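PDB 2O62: hypothetical protein from Nostoc punctiforme, which is of unknown function but folds into two antiparallel beta-sheet halves related to the calycins, a superfamily whose members often bind small ligands. Local coordinates for residues L215-S220 with A237-Q242; Q109-N114 with T222-V227. All coordinates share one frame; numbering follows the deposited sequence.

Interaction 1: residues L215-S220 with A237-Q242; sequences LPDGAS and AGWLIQ
A chi1 of -170° puts Trp239 CG anti to the backbone N, and the indole's NE1 and CD1 end beside the turn that precedes Ala219, where Asp217, its own CG also anti to N, meets them. The pyrrole edge of the indole does the touching: Trp239 NE1 lies 2.8 Å from Asp217 O, which sits in the ring plane, but the N-H is bent away from the acceptor (119°) and the bond is weak. The Asp217 carboxylate crosses the indole obliquely, the two planes steeply inclined, and Asp217 OD2 stands 3.4 Å from Trp239 NE1. That carboxylate has firmer partners: OD2 forms a salt bridge with Arg103 and OD1 accepts from Arg135 N, so the buried carboxylate is probably compensated. Ala219 and Ser220, the start of strand 219-224, pair with the last part of strand 233-242 in an antiparallel beta hairpin of the C-terminal barrel. Ser220 and Gly238 form a hydrogen-bonded pair, with Ser220 N to Gly238 O and Gly238 N to Ser220 O both 3.0 Å, while Ala219 and Trp239 are the adjoining non-hydrogen-bonded pair. Beyond them Leu240 N gives a nearly straight bond to Gly218 O (2.8 Å, 175°). Gly218 has positive phi, and a CB there would run into Leu240 O; one on Gly238 would collide with Ser220 OG, which bonds to Arg246. An alanine in place of Trp239 would probably leave Asp217 O without its indole donor and open a gap beside Ile241, whose CG1 lies over one face of the ring, offset toward the rim. The same indole touches Arg103 and Leu105 of strand 103-111 and Phe98 and His100 of strand 93-100, joining the hairpin to the N-terminal sheet.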
loop_
_atom_site.group_PDB
_atom_site.type_symbol
_atom_site.label_atom_id
_atom_site.label_comp_id
_atom_site.label_asym_id
_atom_site.label_seq_id
_atom_site.Cartn_x
_atom_site.Cartn_y
_atom_site.Cartn_z
ATOM N N LEU A 215 -3.114 4.222 -10.807
ATOM C CA LEU A 215 -4.137 5.052 -10.221
ATOM C C LEU A 215 -3.762 6.517 -10.114
ATOM O O LEU A 215 -2.615 6.928 -10.425
ATOM C CB LEU A 215 -4.432 4.508 -8.810
ATOM C CG LEU A 215 -5.109 3.128 -8.732
ATOM C CD1 LEU A 215 -4.928 2.520 -7.333
ATOM C CD2 LEU A 215 -6.584 3.226 -9.143
ATOM N N PRO A 216 -4.733 7.345 -9.679
ATOM C CA PRO A 216 -4.386 8.711 -9.351
ATOM C C PRO A 216 -3.298 8.886 -8.250
ATOM O O PRO A 216 -2.992 7.967 -7.440
ATOM C CB PRO A 216 -5.713 9.289 -8.848
ATOM C CG PRO A 216 -6.769 8.450 -9.476
ATOM C CD PRO A 216 -6.193 7.093 -9.520
ATOM N N ASP A 217 -2.742 10.091 -8.232
ATOM C CA ASP A 217 -1.811 10.518 -7.183
ATOM C C ASP A 217 -0.537 9.667 -7.144
ATOM O O ASP A 217 0.027 9.421 -6.071
ATOM C CB ASP A 217 -2.503 10.477 -5.827
ATOM C CG ASP A 217 -1.711 11.225 -4.728
ATOM O OD1 ASP A 217 -1.174 12.347 -4.983
ATOM O OD2 ASP A 217 -1.572 10.686 -3.600
ATOM N N GLY A 218 -0.148 9.179 -8.317
ATOM C CA GLY A 218 1.061 8.351 -8.507
ATOM C C GLY A 218 0.980 6.988 -7.837
ATOM O O GLY A 218 1.989 6.296 -7.678
ATOM N N ALA A 219 -0.254 6.550 -7.520
ATOM C CA ALA A 219 -0.496 5.285 -6.837
ATOM C C ALA A 219 -0.608 4.085 -7.772
ATOM O O ALA A 219 -1.063 4.190 -8.918
ATOM C CB ALA A 219 -1.734 5.381 -6.012
ATOM N N SER A 220 -0.203 2.929 -7.278
ATOM C CA SER A 220 -0.440 1.691 -7.959
ATOM C C SER A 220 -0.900 0.640 -6.965
ATOM O O SER A 220 -0.585 0.710 -5.763
ATOM C CB SER A 220 0.811 1.225 -8.729
ATOM O OG SER A 220 1.918 1.077 -7.884
ATOM N N ALA A 237 1.130 -2.220 -2.811
ATOM C CA ALA A 237 0.808 -0.920 -3.356
ATOM C C ALA A 237 2.125 -0.167 -3.515
ATOM O O ALA A 237 3.130 -0.491 -2.898
ATOM C CB ALA A 237 -0.114 -0.162 -2.386
ATOM N N GLY A 238 2.054 0.888 -4.279
ATOM C CA GLY A 238 3.188 1.745 -4.605
ATOM C C GLY A 238 2.725 3.169 -4.657
ATOM O O GLY A 238 1.542 3.456 -4.876
ATOM N N TRP A 239 3.675 4.080 -4.500
ATOM C CA TRP A 239 3.399 5.492 -4.611
ATOM C C TRP A 239 4.598 6.182 -5.203
ATOM O O TRP A 239 5.649 6.175 -4.573
ATOM C CB TRP A 239 3.160 6.057 -3.225
ATOM C CG TRP A 239 2.640 7.440 -3.162
ATOM C CD1 TRP A 239 1.986 8.133 -4.159
ATOM C CD2 TRP A 239 2.695 8.306 -2.047
ATOM N NE1 TRP A 239 1.594 9.347 -3.698
ATOM C CE2 TRP A 239 2.021 9.491 -2.405
ATOM C CE3 TRP A 239 3.186 8.177 -0.739
ATOM C CZ2 TRP A 239 1.860 10.555 -1.524
ATOM C CZ3 TRP A 239 3.023 9.222 0.134
ATOM C CH2 TRP A 239 2.363 10.408 -0.257
ATOM N N LEU A 240 4.422 6.772 -6.391
ATOM C CA LEU A 240 5.451 7.571 -7.059
ATOM C C LEU A 240 5.359 8.976 -6.445
ATOM O O LEU A 240 4.580 9.852 -6.891
ATOM C CB LEU A 240 5.214 7.617 -8.565
ATOM C CG LEU A 240 6.277 8.330 -9.398
ATOM C CD1 LEU A 240 7.595 7.538 -9.349
ATOM C CD2 LEU A 240 5.809 8.522 -10.823
ATOM N N ILE A 241 6.148 9.178 -5.405
ATOM C CA ILE A 241 6.082 10.384 -4.587
ATOM C C ILE A 241 6.612 11.618 -5.316
ATOM O O ILE A 241 6.079 12.713 -5.154
ATOM C CB ILE A 241 6.856 10.194 -3.268
ATOM C CG1 ILE A 241 6.270 9.039 -2.466
ATOM C CG2 ILE A 241 6.792 11.451 -2.433
ATOM C CD1 ILE A 241 7.127 8.555 -1.332
ATOM N N GLN A 242 7.699 11.429 -6.070
ATOM C CA GLN A 242 8.257 12.422 -6.982
ATOM C C GLN A 242 8.634 11.684 -8.254
ATOM O O GLN A 242 8.704 10.461 -8.255
ATOM C CB GLN A 242 9.536 13.056 -6.382
ATOM C CG GLN A 242 9.376 13.682 -4.992
ATOM C CD GLN A 242 8.408 14.891 -4.964
ATOM O OE1 GLN A 242 8.078 15.468 -6.017
ATOM N NE2 GLN A 242 7.956 15.274 -3.757
#

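Interaction 2: residues Q109-N114 with T222-V227; sequences QLFDRN and TSPLKV
At the interface between the N-terminal sheet and the C-terminal barrel, the ends of strands 103-111 and 219-224 face each other, and Gln109 reaches across to Ser223. Its amide meets the opposing strand twice: Gln109 OE1 accepts from Ser223 OG at 2.6 Å, the hydroxyl standing 42° out of the amide carbonyl plane, while Gln109 NE2 gives a weak bond to Thr222 O (3.3 Å). Together the short bond and the weak one would probably restrain the turn of the amide. No backbone bonds join the segments; the strand axes approach to 9.4 Å and run nearly parallel (16°), so this is side-chain packing between two sheets. Phe111, its CG anti to the carbonyl carbon (chi1 -67°), lies two residues on, on the same side as Gln109. Phe111 CZ rests 3.8 Å from Pro224 CD and also meets Ser223 CB, Phe111 CD2 lies 4.1 Å from Val227 CG2, and Pro224 O sits in the ring plane at its edge. Phe92 and Leu235 also touch this phenyl group. Past the strand ends, Lys226 NZ gives a 2.9 Å hydrogen bond to Asn114 O, in a loop where Asp112 OD1 accepts from Asn114 N to make an Asx turn.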
loop_
_atom_site.group_PDB
_atom_site.type_symbol
_atom_site.label_atom_id
_atom_site.label_comp_id
_atom_site.label_asym_id
_atom_site.label_seq_id
_atom_site.Cartn_x
_atom_site.Cartn_y
_atom_site.Cartn_z
ATOM N N GLN A 109 -7.279 -2.544 -0.572
ATOM C CA GLN A 109 -7.721 -3.559 -1.511
ATOM C C GLN A 109 -8.718 -4.485 -0.870
ATOM O O GLN A 109 -8.557 -4.874 0.300
ATOM C CB GLN A 109 -6.541 -4.406 -2.020
ATOM C CG GLN A 109 -5.432 -3.609 -2.730
ATOM C CD GLN A 109 -4.460 -4.467 -3.514
ATOM O OE1 GLN A 109 -4.851 -5.467 -4.153
ATOM N NE2 GLN A 109 -3.198 -4.053 -3.523
ATOM N N LEU A 110 -9.724 -4.863 -1.646
ATOM C CA LEU A 110 -10.855 -5.656 -1.191
ATOM C C LEU A 110 -11.097 -6.765 -2.195
ATOM O O LEU A 110 -11.259 -6.499 -3.391
ATOM C CB LEU A 110 -12.101 -4.790 -1.058
ATOM C CG LEU A 110 -11.998 -3.606 -0.109
ATOM C CD1 LEU A 110 -13.228 -2.768 -0.246
ATOM C CD2 LEU A 110 -11.833 -4.050 1.359
ATOM N N PHE A 111 -11.055 -8.010 -1.717
ATOM C CA PHE A 111 -11.276 -9.197 -2.531
ATOM C C PHE A 111 -12.591 -9.850 -2.165
ATOM O O PHE A 111 -13.019 -9.823 -0.996
ATOM C CB PHE A 111 -10.105 -10.208 -2.379
ATOM C CG PHE A 111 -8.788 -9.691 -2.946
ATOM C CD1 PHE A 111 -8.089 -8.677 -2.317
ATOM C CD2 PHE A 111 -8.290 -10.192 -4.157
ATOM C CE1 PHE A 111 -6.890 -8.178 -2.827
ATOM C CE2 PHE A 111 -7.093 -9.679 -4.667
ATOM C CZ PHE A 111 -6.411 -8.673 -3.998
ATOM N N ASP A 112 -13.184 -10.488 -3.151
ATOM C CA ASP A 112 -14.449 -11.174 -2.982
ATOM C C ASP A 112 -14.296 -12.602 -2.482
ATOM O O ASP A 112 -13.207 -13.046 -2.132
ATOM C CB ASP A 112 -15.283 -11.065 -4.272
ATOM C CG ASP A 112 -14.747 -11.875 -5.419
ATOM O OD1 ASP A 112 -14.054 -12.861 -5.174
ATOM O OD2 ASP A 112 -15.062 -11.504 -6.575
ATOM N N ARG A 113 -15.400 -13.324 -2.419
ATOM C CA ARG A 113 -15.366 -14.673 -1.878
ATOM C C ARG A 113 -14.692 -15.686 -2.780
ATOM O O ARG A 113 -14.338 -16.756 -2.305
ATOM C CB ARG A 113 -16.777 -15.135 -1.529
ATOM C CG ARG A 113 -17.360 -14.315 -0.424
ATOM C CD ARG A 113 -18.723 -14.783 -0.059
ATOM N NE ARG A 113 -19.381 -13.745 0.701
ATOM C CZ ARG A 113 -19.173 -13.530 1.993
ATOM N NH1 ARG A 113 -18.315 -14.279 2.684
ATOM N NH2 ARG A 113 -19.799 -12.556 2.589
ATOM N N ASN A 114 -14.567 -15.366 -4.063
ATOM C CA ASN A 114 -13.898 -16.231 -5.024
ATOM C C ASN A 114 -12.428 -15.867 -5.162
ATOM O O ASN A 114 -11.714 -16.382 -6.042
ATOM C CB ASN A 114 -14.580 -16.152 -6.380
ATOM C CG ASN A 114 -16.047 -16.554 -6.329
ATOM O OD1 ASN A 114 -16.918 -15.817 -6.802
ATOM N ND2 ASN A 114 -16.334 -17.697 -5.736
ATOM N N THR A 222 -0.982 -3.649 -6.738
ATOM C CA THR A 222 -0.644 -4.952 -7.330
ATOM C C THR A 222 -1.419 -6.036 -6.571
ATOM O O THR A 222 -1.323 -6.124 -5.352
ATOM C CB THR A 222 0.901 -5.193 -7.330
ATOM O OG1 THR A 222 1.511 -4.172 -8.127
ATOM C CG2 THR A 222 1.262 -6.547 -7.902
ATOM N N SER A 223 -2.215 -6.797 -7.308
ATOM C CA SER A 223 -3.190 -7.730 -6.777
ATOM C C SER A 223 -2.984 -9.122 -7.349
ATOM O O SER A 223 -2.858 -9.257 -8.570
ATOM C CB SER A 223 -4.611 -7.333 -7.146
ATOM O OG SER A 223 -4.879 -6.002 -6.684
ATOM N N PRO A 224 -3.038 -10.162 -6.481
ATOM C CA PRO A 224 -3.120 -11.539 -6.985
ATOM C C PRO A 224 -4.242 -11.700 -8.026
ATOM O O PRO A 224 -5.297 -11.131 -7.865
ATOM C CB PRO A 224 -3.429 -12.354 -5.713
ATOM C CG PRO A 224 -2.999 -11.494 -4.571
ATOM C CD PRO A 224 -3.071 -10.102 -5.007
ATOM N N LEU A 225 -4.016 -12.435 -9.110
ATOM C CA LEU A 225 -5.104 -12.699 -10.041
ATOM C C LEU A 225 -6.216 -13.524 -9.377
ATOM O O LEU A 225 -7.383 -13.390 -9.724
ATOM C CB LEU A 225 -4.595 -13.420 -11.295
ATOM C CG LEU A 225 -3.668 -12.539 -12.154
ATOM C CD1 LEU A 225 -3.027 -13.345 -13.304
ATOM C CD2 LEU A 225 -4.406 -11.292 -12.672
ATOM N N LYS A 226 -5.838 -14.411 -8.465
ATOM C CA LYS A 226 -6.818 -15.179 -7.699
ATOM C C LYS A 226 -6.163 -15.622 -6.446
ATOM O O LYS A 226 -5.083 -16.199 -6.491
ATOM C CB LYS A 226 -7.319 -16.421 -8.422
ATOM C CG LYS A 226 -8.518 -17.141 -7.667
ATOM C CD LYS A 226 -9.193 -18.225 -8.470
ATOM C CE LYS A 226 -10.617 -18.592 -7.952
ATOM N NZ LYS A 226 -10.596 -19.007 -6.541
ATOM N N VAL A 227 -6.810 -15.360 -5.331
ATOM C CA VAL A 227 -6.370 -15.896 -4.072
ATOM C C VAL A 227 -6.642 -17.397 -4.055
ATOM O O VAL A 227 -7.782 -17.816 -4.175
ATOM C CB VAL A 227 -7.085 -15.189 -2.917
ATOM C CG1 VAL A 227 -6.699 -15.802 -1.603
ATOM C CG2 VAL A 227 -6.763 -13.750 -2.943
#

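Strand 219-224 serves both contacts, its start in interaction 1 and its end in interaction 2, with the two centres about 20 Å apart. Interaction 1 pairs that strand with its neighbour 233-242 inside the barrel and is wholly buried; interaction 2 sets it against strand 103-111 of the other sheet and is partly open to solvent. Strand 103-111 also serves both: its Arg103 and Leu105 meet Asp217 and Trp239, and its Gln109 and Phe111 carry the second contact. A bound glycerol, probably from the crystallisation liquor, lies about 4 Å from the side chain of Ser220, and a bound glycerol lies about 4 Å from that of Thr222, but no active site is known here.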